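Local coordinates for SusD-like protein BACOVA_02651 (Bacteroides ovatus, PDB 5E75) that binds polysaccharide at the cell surface and probably captures xyloglucan there before the glycan is transported into the periplasm for degradation, at residues N143-L148 against I503-L508; V131-D136 against P147-E152; R448-I453 against Y478-E483. One frame throughout, in Å; residues are numbered along the deposited sequence.

In the fold
Contacts 1 and 2 lie next to each other, their centres about 11 Å apart, and share P147 and L148; contact 3 is about 44 and 43 Å from them, centre to centre, at the edge of the small antiparallel sheet. Contact 2 is buried and joins the two ends of a short excursion through helix 137-142. Contact 1, partly buried, spans the sequence instead, bringing the turn after helix 499-504 onto the same loop. In both, an asparagine amide grips a backbone group amid aliphatic side chains, and I132 of contact 2 packs on N505 of contact 1. Contact 3, a surface contact, relies on paired backbone bonds and a water, with little apolar packing.

Contact 1 (N143-L148 against I503-L508); sequences NPVRPL and IQNPLL
Two Asx turns meet here, one in the loop after helix 137-142 and the other just past the end of helix 499-504. In the first, N143 OD1 accepts from V145 N; in the second, N505 OD1 accepts from L507 N, 3.1 Å away, with the donor above the carbonyl plane. N505 is buried, its CG anti to the backbone N (chi1 180°), and its amide reaches across the contact: ND2 donates to R146 O at 2.9 Å in an almost straight bond (172°), lying in both the amide and the carbonyl plane and on a lone pair. Both ends of the amide are thus engaged, which fixes its rotation. An alanine here would remove both bonds and would probably loosen the hold of the 503-508 turn on the loop.

The tight side is aliphatic. L507 CD1 lies against the R146-P147 peptide, 3.6 Å from P147 N, while V145 CG1, anti to its backbone N, crosses the leucine at about a right angle. Deeper in, buried L148 and L508 also cross nearly perpendicularly, their CD2 atoms 3.6 Å apart, and L148 packs further on Y497 and P512. The outer side is looser: exposed P144 and Q504 make little contact, and V145 CG2 approaches only Q504 O, at 3.8 Å. The R146 side chain starts away from the other segment, and its NE donates to N143 O at 2.5 Å in the guanidinium plane. Between L148 and L507 a water accepts from L148 N at 2.9 Å and lies within hydrogen-bonding distance of L507 O.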
loop_
_atom_site.group_PDB
_atom_site.type_symbol
_atom_site.label_atom_id
_atom_site.label_comp_id
_atom_site.label_asym_id
_atom_site.label_seq_id
_atom_site.Cartn_x
_atom_site.Cartn_y
_atom_site.Cartn_z
ATOM N N ASN A 143 9.181 5.338 -30.748
ATOM C CA ASN A 143 8.138 6.355 -30.779
ATOM C C ASN A 143 7.431 6.440 -29.445
ATOM O O ASN A 143 6.578 5.601 -29.139
ATOM C CB ASN A 143 7.120 6.102 -31.877
ATOM C CG ASN A 143 6.116 7.247 -32.015
ATOM O OD1 ASN A 143 6.271 8.330 -31.416
ATOM N ND2 ASN A 143 5.080 7.013 -32.813
ATOM N N PRO A 144 7.791 7.456 -28.657
ATOM C CA PRO A 144 7.191 7.612 -27.334
ATOM C C PRO A 144 5.767 8.135 -27.402
ATOM O O PRO A 144 5.079 8.095 -26.386
ATOM C CB PRO A 144 8.114 8.631 -26.658
ATOM C CG PRO A 144 8.667 9.422 -27.757
ATOM C CD PRO A 144 8.801 8.504 -28.916
ATOM N N VAL A 145 5.321 8.608 -28.560
ATOM C CA VAL A 145 3.942 9.093 -28.696
ATOM C C VAL A 145 3.022 7.914 -28.999
ATOM O O VAL A 145 2.804 7.551 -30.152
ATOM C CB VAL A 145 3.830 10.201 -29.748
ATOM C CG1 VAL A 145 2.387 10.711 -29.837
ATOM C CG2 VAL A 145 4.794 11.343 -29.402
ATOM N N ARG A 146 2.533 7.300 -27.923
ATOM C CA ARG A 146 1.764 6.063 -27.976
ATOM C C ARG A 146 0.457 6.232 -27.208
ATOM O O ARG A 146 0.429 6.937 -26.203
ATOM C CB ARG A 146 2.565 4.932 -27.323
ATOM C CG ARG A 146 3.922 4.667 -27.960
ATOM C CD ARG A 146 3.775 3.986 -29.300
ATOM N NE ARG A 146 5.076 3.703 -29.911
ATOM C CZ ARG A 146 5.287 2.761 -30.826
ATOM N NH1 ARG A 146 4.289 1.989 -31.238
ATOM N NH2 ARG A 146 6.504 2.585 -31.327
ATOM N N PRO A 147 -0.614 5.558 -27.658
ATOM C CA PRO A 147 -1.902 5.757 -27.001
ATOM C C PRO A 147 -2.056 4.989 -25.696
ATOM O O PRO A 147 -1.376 3.983 -25.454
ATOM C CB PRO A 147 -2.895 5.211 -28.027
ATOM C CG PRO A 147 -2.132 4.199 -28.798
ATOM C CD PRO A 147 -0.739 4.718 -28.867
ATOM N N LEU A 148 -2.953 5.495 -24.865
ATOM C CA LEU A 148 -3.429 4.778 -23.702
ATOM C C LEU A 148 -4.186 3.530 -24.124
ATOM O O LEU A 148 -4.784 3.488 -25.199
ATOM C CB LEU A 148 -4.382 5.677 -22.928
ATOM C CG LEU A 148 -3.784 6.935 -22.296
ATOM C CD1 LEU A 148 -4.890 7.941 -21.990
ATOM C CD2 LEU A 148 -3.055 6.545 -21.040
ATOM N N ILE A 503 2.793 16.729 -22.199
ATOM C CA ILE A 503 3.482 17.567 -23.179
ATOM C C ILE A 503 4.296 16.698 -24.141
ATOM O O ILE A 503 4.269 16.919 -25.356
ATOM C CB ILE A 503 4.364 18.631 -22.481
ATOM C CG1 ILE A 503 3.472 19.688 -21.819
ATOM C CG2 ILE A 503 5.327 19.296 -23.477
ATOM C CD1 ILE A 503 4.199 20.580 -20.842
ATOM N N GLN A 504 4.993 15.703 -23.605
ATOM C CA GLN A 504 5.801 14.808 -24.422
ATOM C C GLN A 504 4.958 13.829 -25.234
ATOM O O GLN A 504 5.347 13.447 -26.333
ATOM C CB GLN A 504 6.797 14.047 -23.546
ATOM C CG GLN A 504 7.821 14.947 -22.873
ATOM C CD GLN A 504 8.574 15.821 -23.867
ATOM O OE1 GLN A 504 8.946 15.372 -24.954
ATOM N NE2 GLN A 504 8.784 17.084 -23.503
ATOM N N ASN A 505 3.808 13.429 -24.691
ATOM C CA ASN A 505 2.919 12.478 -25.365
ATOM C C ASN A 505 1.473 12.973 -25.341
ATOM O O ASN A 505 0.714 12.645 -24.424
ATOM C CB ASN A 505 3.009 11.094 -24.715
ATOM C CG ASN A 505 2.101 10.086 -25.380
ATOM O OD1 ASN A 505 1.514 10.369 -26.421
ATOM N ND2 ASN A 505 1.995 8.896 -24.791
ATOM N N PRO A 506 1.079 13.763 -26.343
ATOM C CA PRO A 506 -0.288 14.302 -26.334
ATOM C C PRO A 506 -1.397 13.251 -26.409
ATOM O O PRO A 506 -2.565 13.598 -26.190
ATOM C CB PRO A 506 -0.332 15.214 -27.570
ATOM C CG PRO A 506 0.924 14.956 -28.325
ATOM C CD PRO A 506 1.916 14.372 -27.391
ATOM N N LEU A 507 -1.064 11.996 -26.695
ATOM C CA LEU A 507 -2.102 10.974 -26.733
ATOM C C LEU A 507 -2.591 10.636 -25.334
ATOM O O LEU A 507 -3.615 9.975 -25.188
ATOM C CB LEU A 507 -1.631 9.716 -27.465
ATOM C CG LEU A 507 -1.340 9.901 -28.961
ATOM C CD1 LEU A 507 -0.868 8.607 -29.593
ATOM C CD2 LEU A 507 -2.550 10.417 -29.707
ATOM N N LEU A 508 -1.885 11.098 -24.304
ATOM C CA LEU A 508 -2.382 10.955 -22.941
ATOM C C LEU A 508 -3.678 11.755 -22.744
ATOM O O LEU A 508 -4.435 11.481 -21.816
ATOM C CB LEU A 508 -1.324 11.347 -21.909
ATOM C CG LEU A 508 -0.096 10.432 -21.841
ATOM C CD1 LEU A 508 0.884 10.976 -20.814
ATOM C CD2 LEU A 508 -0.438 8.969 -21.528
HETATM O O HOH W 1 -4.675 7.549 -26.094
#

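Contact 2 (V131-D136 against P147-E152); sequences VILIED and PLNREE
The backbones of 131-136 and 147-152 come closest at I132 and L148, whose CA atoms lie 4.5 Å apart, and N149 N donates to V131 O at 2.9 Å, approaching from above the carbonyl plane. Neither segment forms a regular strand here. A second bond, two residues further along the first segment, comes from a side chain: L133 N donates to N149 OD1 at 3.0 Å, with an N-H...O angle of 163° and the donor in the carbonyl plane. N149 therefore holds 131-136 twice, through its own N-H and through its amide oxygen. Its CG lies beside the backbone N (chi1 -62°), and CB points toward the other segment, so that the amide spans the gap. The other end of the amide is also occupied, because ND2 donates to V513 O; with both ends committed, the rotation of this buried group is fixed.

L133 crosses the asparagine obliquely, its CB 3.4 Å from N149 OD1 and its CD1 3.9 Å from N149 CB. I132 meets the other segment mainly at its backbone, CG1 lying 3.6 Å from P147 O. L148 sends CD2 against the main chain of V131, 3.6 Å from V131 CA. The I132 carbonyl accepts from the hydroxyls of Y80 and Y121.

The contact closes the excursion made by helix 137-142. V131 packs among W76 and Y80 of helix 70-95, Y121 and M124 of helix 103-125, and V154 of helix 151-168, while L133 packs on Y121 and on F157 of helix 151-168, within the N-terminal helical part of this SusD-family protein.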
loop_
_atom_site.group_PDB
_atom_site.type_symbol
_atom_site.label_atom_id
_atom_site.label_comp_id
_atom_site.label_asym_id
_atom_site.label_seq_id
_atom_site.Cartn_x
_atom_site.Cartn_y
_atom_site.Cartn_z
ATOM N N VAL A 131 -3.789 3.324 -18.920
ATOM C CA VAL A 131 -2.356 3.630 -18.997
ATOM C C VAL A 131 -1.792 2.946 -20.242
ATOM O O VAL A 131 -2.511 2.186 -20.898
ATOM C CB VAL A 131 -1.575 3.185 -17.723
ATOM C CG1 VAL A 131 -1.944 4.064 -16.523
ATOM C CG2 VAL A 131 -1.809 1.721 -17.418
ATOM N N ILE A 132 -0.537 3.219 -20.591
ATOM C CA ILE A 132 0.078 2.626 -21.773
ATOM C C ILE A 132 0.683 1.269 -21.411
ATOM O O ILE A 132 1.572 1.197 -20.554
ATOM C CB ILE A 132 1.186 3.547 -22.315
ATOM C CG1 ILE A 132 0.607 4.924 -22.639
ATOM C CG2 ILE A 132 1.828 2.944 -23.547
ATOM C CD1 ILE A 132 1.642 6.008 -22.868
ATOM N N LEU A 133 0.203 0.207 -22.050
ATOM C CA LEU A 133 0.746 -1.137 -21.865
ATOM C C LEU A 133 1.960 -1.344 -22.760
ATOM O O LEU A 133 1.919 -1.030 -23.955
ATOM C CB LEU A 133 -0.335 -2.173 -22.182
ATOM C CG LEU A 133 -1.535 -2.143 -21.220
ATOM C CD1 LEU A 133 -2.611 -3.080 -21.741
ATOM C CD2 LEU A 133 -1.110 -2.528 -19.805
ATOM N N ILE A 134 3.050 -1.818 -22.158
ATOM C CA ILE A 134 4.347 -1.926 -22.838
ATOM C C ILE A 134 5.021 -3.243 -22.513
ATOM O O ILE A 134 5.311 -3.522 -21.343
ATOM C CB ILE A 134 5.351 -0.842 -22.368
ATOM C CG1 ILE A 134 4.759 0.549 -22.478
ATOM C CG2 ILE A 134 6.654 -0.945 -23.202
ATOM C CD1 ILE A 134 5.576 1.586 -21.767
ATOM N N GLU A 135 5.285 -4.045 -23.546
ATOM C CA GLU A 135 6.104 -5.246 -23.400
ATOM C C GLU A 135 7.466 -5.116 -24.087
ATOM O O GLU A 135 8.368 -5.887 -23.784
ATOM C CB GLU A 135 5.409 -6.468 -23.987
ATOM C CG GLU A 135 4.138 -6.876 -23.301
ATOM C CD GLU A 135 3.470 -8.045 -23.985
ATOM O OE1 GLU A 135 3.979 -9.184 -23.868
ATOM O OE2 GLU A 135 2.443 -7.817 -24.661
ATOM N N ASP A 136 7.590 -4.159 -25.010
ATOM C CA ASP A 136 8.813 -3.975 -25.805
ATOM C C ASP A 136 9.339 -2.569 -25.567
ATOM O O ASP A 136 8.808 -1.599 -26.105
ATOM C CB ASP A 136 8.498 -4.174 -27.295
ATOM C CG ASP A 136 9.736 -4.123 -28.180
ATOM O OD1 ASP A 136 10.806 -3.714 -27.701
ATOM O OD2 ASP A 136 9.626 -4.515 -29.362
ATOM N N PRO A 147 -0.614 5.558 -27.658
ATOM C CA PRO A 147 -1.902 5.757 -27.001
ATOM C C PRO A 147 -2.056 4.989 -25.696
ATOM O O PRO A 147 -1.376 3.983 -25.454
ATOM C CB PRO A 147 -2.895 5.211 -28.027
ATOM C CG PRO A 147 -2.132 4.199 -28.798
ATOM C CD PRO A 147 -0.739 4.718 -28.867
ATOM N N LEU A 148 -2.953 5.495 -24.865
ATOM C CA LEU A 148 -3.429 4.778 -23.702
ATOM C C LEU A 148 -4.186 3.530 -24.124
ATOM O O LEU A 148 -4.784 3.488 -25.199
ATOM C CB LEU A 148 -4.382 5.677 -22.928
ATOM C CG LEU A 148 -3.784 6.935 -22.296
ATOM C CD1 LEU A 148 -4.890 7.941 -21.990
ATOM C CD2 LEU A 148 -3.055 6.545 -21.040
ATOM N N ASN A 149 -4.179 2.525 -23.255
ATOM C CA ASN A 149 -5.035 1.358 -23.421
ATOM C C ASN A 149 -6.159 1.345 -22.396
ATOM O O ASN A 149 -6.059 1.978 -21.345
ATOM C CB ASN A 149 -4.182 0.094 -23.325
ATOM C CG ASN A 149 -3.132 0.036 -24.413
ATOM O OD1 ASN A 149 -1.923 0.056 -24.147
ATOM N ND2 ASN A 149 -3.586 -0.019 -25.659
ATOM N N ARG A 150 -7.238 0.627 -22.701
ATOM C CA ARG A 150 -8.447 0.689 -21.877
ATOM C C ARG A 150 -8.264 -0.016 -20.544
ATOM O O ARG A 150 -7.435 -0.902 -20.415
ATOM C CB ARG A 150 -9.623 0.048 -22.612
ATOM C CG ARG A 150 -9.904 0.649 -23.988
ATOM C CD ARG A 150 -10.883 -0.226 -24.763
ATOM N NE ARG A 150 -10.300 -1.545 -24.974
ATOM C CZ ARG A 150 -10.828 -2.509 -25.718
ATOM N NH1 ARG A 150 -11.975 -2.313 -26.360
ATOM N NH2 ARG A 150 -10.188 -3.665 -25.834
ATOM N N GLU A 151 -9.033 0.397 -19.546
ATOM C CA GLU A 151 -9.014 -0.259 -18.252
ATOM C C GLU A 151 -9.159 -1.787 -18.379
ATOM O O GLU A 151 -8.448 -2.524 -17.695
ATOM C CB GLU A 151 -10.093 0.353 -17.343
ATOM C CG GLU A 151 -9.775 1.803 -16.952
ATOM C CD GLU A 151 -10.853 2.499 -16.131
ATOM O OE1 GLU A 151 -11.834 1.852 -15.715
ATOM O OE2 GLU A 151 -10.722 3.719 -15.904
ATOM N N GLU A 152 -10.053 -2.283 -19.240
ATOM C CA GLU A 152 -10.203 -3.727 -19.374
ATOM C C GLU A 152 -8.941 -4.392 -19.923
ATOM O O GLU A 152 -8.617 -5.500 -19.509
ATOM C CB GLU A 152 -11.435 -4.120 -20.221
ATOM C CG GLU A 152 -12.783 -3.946 -19.505
ATOM C CD GLU A 152 -12.875 -4.770 -18.221
ATOM O OE1 GLU A 152 -12.595 -5.989 -18.292
ATOM O OE2 GLU A 152 -13.213 -4.195 -17.148
#

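Contact 3 (R448-I453 against Y478-E483); sequences RTDAII and YYTAPE
R448 adopts the crowded first torsion, with CG between the backbone N and the carbonyl carbon (chi1 57°), and its chain then runs extended from CG to NE; T480 places CG2 anti to its own backbone N. These torsions lay the two side chains alongside each other, pointing the same way. The methyl CG2 of T480 sits over one face of the R448 guanidinium, offset toward its rim, 3.8 Å from NH2. This is an apolar contact against the flat cation.

The backbones hold the pair in register. T480 N donates to R448 O at 2.7 Å, nearly along the C=O axis, and R448 N returns a longer bond to T480 O at 3.2 Å. Beside this bridge, T449 and Y479 cross obliquely: T449 OG1, anti to its backbone N (chi1 -154°), comes within 3.4 Å of Y479 CD1. That hydroxyl hydrogen-bonds to G463 O of strand 460-465. Y479 also packs on F462 and I286. Beyond T449 the chains part, and a water bridges them, accepting from D450 N at 2.9 Å and donating to Y478 O at 2.8 Å, with a weak bond to T480 OG1.

Immediately afterwards D450 and A451 both face G463 in a classic beta bulge, where the chain enters strand 451-454. R448 and T480 thus form an isolated antiparallel bridge, a hydrogen-bonded pair that ties the approach to this edge strand to the loop leaving strand 472-474, the opposite edge of the three-stranded antiparallel sheet.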
loop_
_atom_site.group_PDB
_atom_site.type_symbol
_atom_site.label_atom_id
_atom_site.label_comp_id
_atom_site.label_asym_id
_atom_site.label_seq_id
_atom_site.Cartn_x
_atom_site.Cartn_y
_atom_site.Cartn_z
ATOM N N ARG A 448 -8.632 18.895 11.192
ATOM C CA ARG A 448 -7.630 18.377 12.114
ATOM C C ARG A 448 -7.895 19.125 13.407
ATOM O O ARG A 448 -8.754 20.004 13.445
ATOM C CB ARG A 448 -6.220 18.643 11.589
ATOM C CG ARG A 448 -5.968 20.112 11.331
ATOM C CD ARG A 448 -4.729 20.361 10.527
ATOM N NE ARG A 448 -4.694 21.720 9.990
ATOM C CZ ARG A 448 -4.059 22.745 10.559
ATOM N NH1 ARG A 448 -3.399 22.585 11.702
ATOM N NH2 ARG A 448 -4.085 23.939 9.979
ATOM N N THR A 449 -7.190 18.781 14.472
ATOM C CA THR A 449 -7.486 19.408 15.754
ATOM C C THR A 449 -6.232 19.439 16.613
ATOM O O THR A 449 -5.351 18.601 16.460
ATOM C CB THR A 449 -8.669 18.703 16.431
ATOM O OG1 THR A 449 -9.328 19.615 17.321
ATOM C CG2 THR A 449 -8.250 17.435 17.168
ATOM N N ASP A 450 -6.156 20.430 17.499
ATOM C CA ASP A 450 -4.942 20.693 18.255
ATOM C C ASP A 450 -4.622 19.643 19.296
ATOM O O ASP A 450 -3.445 19.356 19.548
ATOM C CB ASP A 450 -5.068 22.015 19.002
ATOM C CG ASP A 450 -4.842 23.219 18.127
ATOM O OD1 ASP A 450 -4.277 23.087 17.025
ATOM O OD2 ASP A 450 -5.213 24.324 18.581
ATOM N N ALA A 451 -5.651 19.084 19.928
ATOM C CA ALA A 451 -5.443 18.171 21.033
ATOM C C ALA A 451 -6.297 16.927 20.944
ATOM O O ALA A 451 -7.520 16.987 20.811
ATOM C CB ALA A 451 -5.704 18.884 22.374
ATOM N N ILE A 452 -5.615 15.798 21.037
ATOM C CA ILE A 452 -6.242 14.499 21.136
ATOM C C ILE A 452 -5.733 13.888 22.430
ATOM O O ILE A 452 -4.528 13.722 22.610
ATOM C CB ILE A 452 -5.866 13.616 19.937
ATOM C CG1 ILE A 452 -6.344 14.282 18.640
ATOM C CG2 ILE A 452 -6.464 12.237 20.098
ATOM C CD1 ILE A 452 -5.883 13.558 17.397
ATOM N N ILE A 453 -6.642 13.593 23.346
ATOM C CA ILE A 453 -6.265 13.051 24.652
ATOM C C ILE A 453 -7.117 11.836 24.983
ATOM O O ILE A 453 -8.073 11.536 24.268
ATOM C CB ILE A 453 -6.394 14.124 25.761
ATOM C CG1 ILE A 453 -7.838 14.594 25.897
ATOM C CG2 ILE A 453 -5.488 15.304 25.431
ATOM C CD1 ILE A 453 -8.070 15.520 27.095
ATOM N N TYR A 478 -14.334 22.850 17.914
ATOM C CA TYR A 478 -12.960 23.241 18.227
ATOM C C TYR A 478 -11.935 22.682 17.242
ATOM O O TYR A 478 -10.738 22.919 17.396
ATOM C CB TYR A 478 -12.597 22.797 19.638
ATOM C CG TYR A 478 -13.463 23.448 20.681
ATOM C CD1 TYR A 478 -13.316 24.794 20.978
ATOM C CD2 TYR A 478 -14.434 22.727 21.357
ATOM C CE1 TYR A 478 -14.108 25.403 21.928
ATOM C CE2 TYR A 478 -15.237 23.330 22.305
ATOM C CZ TYR A 478 -15.064 24.667 22.582
ATOM O OH TYR A 478 -15.860 25.274 23.532
ATOM N N TYR A 479 -12.395 21.945 16.237
ATOM C CA TYR A 479 -11.501 21.468 15.188
ATOM C C TYR A 479 -11.056 22.639 14.331
ATOM O O TYR A 479 -11.739 23.663 14.255
ATOM C CB TYR A 479 -12.190 20.454 14.264
ATOM C CG TYR A 479 -12.703 19.177 14.891
ATOM C CD1 TYR A 479 -12.459 18.857 16.223
ATOM C CD2 TYR A 479 -13.449 18.280 14.129
ATOM C CE1 TYR A 479 -12.953 17.688 16.773
ATOM C CE2 TYR A 479 -13.939 17.126 14.669
ATOM C CZ TYR A 479 -13.690 16.831 15.984
ATOM O OH TYR A 479 -14.193 15.664 16.503
ATOM N N THR A 480 -9.911 22.482 13.683
ATOM C CA THR A 480 -9.454 23.429 12.682
ATOM C C THR A 480 -10.027 22.975 11.352
ATOM O O THR A 480 -9.712 21.884 10.868
ATOM C CB THR A 480 -7.914 23.472 12.627
ATOM O OG1 THR A 480 -7.401 23.828 13.919
ATOM C CG2 THR A 480 -7.432 24.473 11.591
ATOM N N ALA A 481 -10.905 23.783 10.769
ATOM C CA ALA A 481 -11.489 23.442 9.479
ATOM C C ALA A 481 -10.528 23.755 8.336
ATOM O O ALA A 481 -9.686 24.643 8.446
ATOM C CB ALA A 481 -12.822 24.161 9.283
ATOM N N PRO A 482 -10.629 23.007 7.236
ATOM C CA PRO A 482 -9.767 23.279 6.085
ATOM C C PRO A 482 -10.129 24.600 5.405
ATOM O O PRO A 482 -11.243 25.088 5.580
ATOM C CB PRO A 482 -10.055 22.099 5.149
ATOM C CG PRO A 482 -11.375 21.577 5.585
ATOM C CD PRO A 482 -11.433 21.786 7.055
ATOM N N GLU A 483 -9.187 25.172 4.660
ATOM C CA GLU A 483 -9.436 26.408 3.928
ATOM C C GLU A 483 -10.638 26.223 3.018
ATOM O O GLU A 483 -11.511 27.087 2.932
ATOM C CB GLU A 483 -8.216 26.803 3.094
ATOM C CG GLU A 483 -6.994 27.196 3.907
ATOM C CD GLU A 483 -5.877 27.756 3.045
ATOM O OE1 GLU A 483 -5.938 27.593 1.807
ATOM O OE2 GLU A 483 -4.937 28.363 3.606
HETATM O O HOH W 2 -7.985 22.608 16.941
#